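Local coordinates for protein arsenite methyltransferase (Chlamydomonas reinhardtii, PDB 5EVJ) that probably methylates trivalent arsenic in steps, using S-adenosylmethionine as methyl donor, to give mono-, di- and trimethylated products, at residues 59-64 with 99-103; 81-85 with 104-110. The protein carries 15 engineered substitutions. The contacts are given in a common frame with arbitrary orientation. Residue numbers count along the deposited sequence, not the author numbering.

In the fold
How a Rossmann-like methyltransferase holds the helix after its first strand is illustrated by two contacts that divide the run 99-110 between them. Interaction 1 packs the end of helix 54-61 against helix 96-104; interaction 2 begins where that second helix ends, since 99-103 runs straight on into 104-110. Their centres lie 13 Å apart, on the same side of the chain's centre, at about 18 and 16 Å from it. Helix 96-104 follows strand 86-90 through a turn with a GxGxxA pattern, consistent with cofactor binding as in relatives. Y99 of interaction 1 touches residues of that pattern, whereas interaction 2 joins the loops entering strands 86-90 and 110-115, at the opposite end of those strands.

Interaction 1: 59-64 with 99-103; sequences ALADVP and YVAAK
In this Rossmann-like methyltransferase the first helix after strand 86-90, helix 96-104, meets the last turn of helix 54-61. The register pairs A59 with V100 (CA atoms 5.8 Å apart) and V63 with Y99 (6.7 Å). A59 points its methyl toward the partner helix, where CB lies 4.2 Å from V100 CG1 and 3.6 Å from CD of K103, whose chain is extended through chi3. V100, with chi1 t, also takes L60 and V63 on its CG2, at 3.4 Å from L60 CD1 and 4.3 Å from V63 CG2. The chain then turns: V63 N bonds L60 O at 3.1 Å, and V63 and P64 follow with psi 136° and 122°. This brings both to Y99 (chi1 m), whose hydroxyl is hydrogen-bonded to A124 O. No hydrogen bond crosses the contact, which rests on van der Waals packing, with K103 contributing its methylene chain; V63 CG2 lies 4.0 Å from Y99 CB, and P64 CD sits 3.6 Å from Y99 CD2.

Interaction 2: 81-85 with 104-110; sequences GIEGL and LVGEKGS
Two main-chain hydrogen bonds join the loops: G84 N donates to V105 O at 2.7 Å (167° at the hydrogen), and S110 N donates to L85 O at 3.0 Å (155°). A water adds a third link, accepting from I82 N and donating to L104 O, 3.0 Å from each. The backbone register sets E83 beside V105 (CA atoms 4.1 Å apart) and G84 beside G109 (3.8 Å).

Each loop is shaped by a turn. I82 to L85 form a type II turn, closed by L85 N to I82 O at 3.2 Å, with E83 at phi/psi -53/131° and G84 at 79/2°, the positive phi that suits glycine in the third position. Where helix 96-104 ends, G106 leaves helical angles at 71/175° and opens a type I turn to G109, whose N reaches G106 O at 3.2 Å. G109 has to lack a side chain, since a CB would clash with L85 O and V105 CB.

Packing centres on V105 (chi1 m): its CG1 lies 3.4 Å from I82 O and 3.7 Å from I82 CG1, while V105 CA makes a CA-H...O contact with I82 O at 3.6 Å. I82 (chi1 p, chi2 t) also brings CD1 to 4.4 Å from L104 CB.

Segment 81-85 leads into the first strand of a beta-alpha-beta unit (strand 86-90, helix 96-104, strand 110-115), and 104-110 links its helix to its second. S110 continues the parallel pairing by backbone bonds with V87, V105 packs on V87, and I82 and L85 lean on L165 of strand 163-169, the neighbour of strand 86-90 on its other side.

Interaction 1: 59-64 with 99-103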
loop_
_atom_site.group_PDB
_atom_site.type_symbol
_atom_site.label_atom_id
_atom_site.label_comp_id
_atom_site.label_asym_id
_atom_site.label_seq_id
_atom_site.Cartn_x
_atom_site.Cartn_y
_atom_site.Cartn_z
ATOM N N ALA A 59 -4.124 -18.106 0.436
ATOM C CA ALA A 59 -5.413 -17.408 0.584
ATOM C C ALA A 59 -6.108 -17.292 -0.776
ATOM O O ALA A 59 -7.315 -17.488 -0.869
ATOM C CB ALA A 59 -5.206 -16.027 1.225
ATOM N N LEU A 60 -5.333 -17.005 -1.823
ATOM C CA LEU A 60 -5.822 -17.008 -3.226
ATOM C C LEU A 60 -6.422 -18.356 -3.671
ATOM O O LEU A 60 -7.443 -18.397 -4.364
ATOM C CB LEU A 60 -4.676 -16.633 -4.190
ATOM C CG LEU A 60 -4.503 -15.252 -4.904
ATOM C CD1 LEU A 60 -5.335 -14.057 -4.414
ATOM C CD2 LEU A 60 -3.032 -14.854 -5.101
ATOM N N ALA A 61 -5.778 -19.462 -3.307
ATOM C CA ALA A 61 -6.284 -20.772 -3.754
ATOM C C ALA A 61 -7.803 -20.885 -3.499
ATOM O O ALA A 61 -8.518 -21.465 -4.296
ATOM C CB ALA A 61 -5.548 -21.918 -3.066
ATOM N N ASP A 62 -8.255 -20.290 -2.396
ATOM C CA ASP A 62 -9.595 -20.465 -1.852
ATOM C C ASP A 62 -10.582 -19.356 -2.147
ATOM O O ASP A 62 -11.615 -19.366 -1.537
ATOM C CB ASP A 62 -9.530 -20.528 -0.325
ATOM C CG ASP A 62 -8.995 -21.830 0.194
ATOM O OD1 ASP A 62 -9.184 -22.860 -0.460
ATOM O OD2 ASP A 62 -8.392 -21.822 1.272
ATOM N N VAL A 63 -10.212 -18.377 -2.977
ATOM C CA VAL A 63 -11.047 -17.253 -3.354
ATOM C C VAL A 63 -11.862 -17.714 -4.571
ATOM O O VAL A 63 -11.309 -18.308 -5.487
ATOM C CB VAL A 63 -10.147 -16.029 -3.759
ATOM C CG1 VAL A 63 -10.927 -14.923 -4.466
ATOM C CG2 VAL A 63 -9.387 -15.441 -2.560
ATOM N N PRO A 64 -13.173 -17.420 -4.604
ATOM C CA PRO A 64 -14.027 -17.878 -5.704
ATOM C C PRO A 64 -13.444 -17.477 -7.036
ATOM O O PRO A 64 -13.246 -16.280 -7.297
ATOM C CB PRO A 64 -15.331 -17.088 -5.507
ATOM C CG PRO A 64 -15.323 -16.669 -4.082
ATOM C CD PRO A 64 -13.896 -16.547 -3.657
ATOM N N TYR A 99 -10.824 -10.052 -0.516
ATOM C CA TYR A 99 -11.038 -11.418 -0.028
ATOM C C TYR A 99 -9.780 -11.914 0.608
ATOM O O TYR A 99 -9.795 -12.488 1.680
ATOM C CB TYR A 99 -11.437 -12.340 -1.177
ATOM C CG TYR A 99 -12.944 -12.352 -1.460
ATOM C CD1 TYR A 99 -13.671 -11.159 -1.543
ATOM C CD2 TYR A 99 -13.646 -13.552 -1.655
ATOM C CE1 TYR A 99 -15.044 -11.142 -1.808
ATOM C CE2 TYR A 99 -15.039 -13.535 -1.951
ATOM C CZ TYR A 99 -15.725 -12.335 -1.990
ATOM O OH TYR A 99 -17.079 -12.285 -2.262
ATOM N N VAL A 100 -8.646 -11.606 -0.007
ATOM C CA VAL A 100 -7.401 -11.993 0.568
ATOM C C VAL A 100 -7.197 -11.297 1.897
ATOM O O VAL A 100 -6.759 -11.904 2.874
ATOM C CB VAL A 100 -6.250 -11.654 -0.372
ATOM C CG1 VAL A 100 -4.919 -11.888 0.348
ATOM C CG2 VAL A 100 -6.413 -12.481 -1.641
ATOM N N ALA A 101 -7.491 -10.005 1.942
ATOM C CA ALA A 101 -7.283 -9.288 3.221
ATOM C C ALA A 101 -8.212 -9.839 4.346
ATOM O O ALA A 101 -7.804 -10.009 5.522
ATOM C CB ALA A 101 -7.525 -7.819 2.987
ATOM N N ALA A 102 -9.465 -10.109 3.964
ATOM C CA ALA A 102 -10.500 -10.571 4.865
ATOM C C ALA A 102 -9.955 -11.809 5.559
ATOM O O ALA A 102 -10.135 -11.983 6.751
ATOM C CB ALA A 102 -11.737 -10.913 4.083
ATOM N N LYS A 103 -9.225 -12.632 4.829
ATOM C CA LYS A 103 -8.572 -13.774 5.475
ATOM C C LYS A 103 -7.416 -13.373 6.371
ATOM O O LYS A 103 -7.277 -13.814 7.539
ATOM C CB LYS A 103 -8.024 -14.747 4.447
ATOM C CG LYS A 103 -7.284 -15.860 5.195
ATOM C CD LYS A 103 -6.733 -16.948 4.299
ATOM C CE LYS A 103 -6.297 -18.152 5.140
ATOM N NZ LYS A 103 -5.284 -17.759 6.188
#

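Interaction 2: 81-85 with 104-110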
loop_
_atom_site.group_PDB
_atom_site.type_symbol
_atom_site.label_atom_id
_atom_site.label_comp_id
_atom_site.label_asym_id
_atom_site.label_seq_id
_atom_site.Cartn_x
_atom_site.Cartn_y
_atom_site.Cartn_z
ATOM N N GLY A 81 1.456 -8.849 8.680
ATOM C CA GLY A 81 1.319 -8.157 9.988
ATOM C C GLY A 81 0.012 -7.482 10.382
ATOM O O GLY A 81 0.005 -6.647 11.344
ATOM N N ILE A 82 -1.086 -7.848 9.717
ATOM C CA ILE A 82 -2.355 -7.108 9.864
ATOM C C ILE A 82 -3.461 -7.881 10.610
ATOM O O ILE A 82 -4.611 -7.567 10.503
ATOM C CB ILE A 82 -2.943 -6.628 8.471
ATOM C CG1 ILE A 82 -3.350 -7.793 7.597
ATOM C CG2 ILE A 82 -1.950 -5.746 7.710
ATOM C CD1 ILE A 82 -3.818 -7.356 6.195
ATOM N N GLU A 83 -3.114 -8.886 11.374
ATOM C CA GLU A 83 -4.139 -9.583 12.133
ATOM C C GLU A 83 -4.965 -8.607 12.980
ATOM O O GLU A 83 -4.393 -7.793 13.681
ATOM C CB GLU A 83 -3.518 -10.663 13.033
ATOM C CG GLU A 83 -4.547 -11.206 14.029
ATOM C CD GLU A 83 -4.526 -12.734 14.175
ATOM O OE1 GLU A 83 -4.044 -13.211 15.239
ATOM O OE2 GLU A 83 -4.990 -13.447 13.231
ATOM N N GLY A 84 -6.301 -8.706 12.914
ATOM C CA GLY A 84 -7.135 -7.945 13.819
ATOM C C GLY A 84 -7.334 -6.502 13.461
ATOM O O GLY A 84 -8.071 -5.793 14.173
ATOM N N LEU A 85 -6.770 -6.058 12.343
ATOM C CA LEU A 85 -6.893 -4.644 11.944
ATOM C C LEU A 85 -8.093 -4.313 11.020
ATOM O O LEU A 85 -8.743 -5.189 10.455
ATOM C CB LEU A 85 -5.573 -4.195 11.255
ATOM C CG LEU A 85 -4.353 -4.337 12.173
ATOM C CD1 LEU A 85 -3.054 -3.851 11.510
ATOM C CD2 LEU A 85 -4.543 -3.783 13.618
ATOM N N LEU A 104 -6.543 -12.533 5.824
ATOM C CA LEU A 104 -5.284 -12.309 6.561
ATOM C C LEU A 104 -5.462 -11.467 7.772
ATOM O O LEU A 104 -4.573 -11.472 8.640
ATOM C CB LEU A 104 -4.154 -11.725 5.644
ATOM C CG LEU A 104 -3.604 -12.717 4.606
ATOM C CD1 LEU A 104 -2.486 -12.047 3.842
ATOM C CD2 LEU A 104 -3.090 -13.970 5.292
ATOM N N VAL A 105 -6.549 -10.685 7.835
ATOM C CA VAL A 105 -6.810 -9.992 9.109
ATOM C C VAL A 105 -7.479 -10.846 10.171
ATOM O O VAL A 105 -7.724 -10.344 11.324
ATOM C CB VAL A 105 -7.675 -8.717 8.979
ATOM C CG1 VAL A 105 -6.976 -7.747 8.029
ATOM C CG2 VAL A 105 -9.080 -9.060 8.496
ATOM N N GLY A 106 -7.819 -12.095 9.817
ATOM C CA GLY A 106 -8.560 -12.896 10.820
ATOM C C GLY A 106 -10.013 -12.477 11.077
ATOM O O GLY A 106 -10.543 -11.453 10.559
ATOM N N GLU A 107 -10.666 -13.271 11.898
ATOM C CA GLU A 107 -12.096 -13.101 12.158
ATOM C C GLU A 107 -12.395 -11.824 12.895
ATOM O O GLU A 107 -13.436 -11.246 12.733
ATOM C CB GLU A 107 -12.595 -14.300 12.948
ATOM C CG GLU A 107 -14.107 -14.328 13.103
ATOM C CD GLU A 107 -14.635 -15.732 13.385
ATOM O OE1 GLU A 107 -13.834 -16.595 13.791
ATOM O OE2 GLU A 107 -15.848 -15.952 13.189
ATOM N N LYS A 108 -11.430 -11.325 13.635
ATOM C CA LYS A 108 -11.660 -10.126 14.419
ATOM C C LYS A 108 -11.313 -8.848 13.649
ATOM O O LYS A 108 -11.685 -7.768 14.056
ATOM C CB LYS A 108 -10.912 -10.208 15.745
ATOM C CG LYS A 108 -11.724 -10.915 16.835
ATOM C CD LYS A 108 -10.877 -11.300 18.067
ATOM C CE LYS A 108 -11.728 -11.995 19.128
ATOM N NZ LYS A 108 -11.093 -11.997 20.477
ATOM N N GLY A 109 -10.623 -8.975 12.518
ATOM C CA GLY A 109 -10.286 -7.797 11.738
ATOM C C GLY A 109 -11.441 -7.567 10.771
ATOM O O GLY A 109 -12.379 -8.396 10.720
ATOM N N SER A 110 -11.390 -6.475 9.994
ATOM C CA SER A 110 -12.412 -6.276 8.948
ATOM C C SER A 110 -11.919 -5.492 7.763
ATOM O O SER A 110 -10.861 -4.835 7.827
ATOM C CB SER A 110 -13.637 -5.582 9.521
ATOM O OG SER A 110 -13.208 -4.469 10.249
HETATM O O HOH W 1 -1.725 -10.542 8.578
#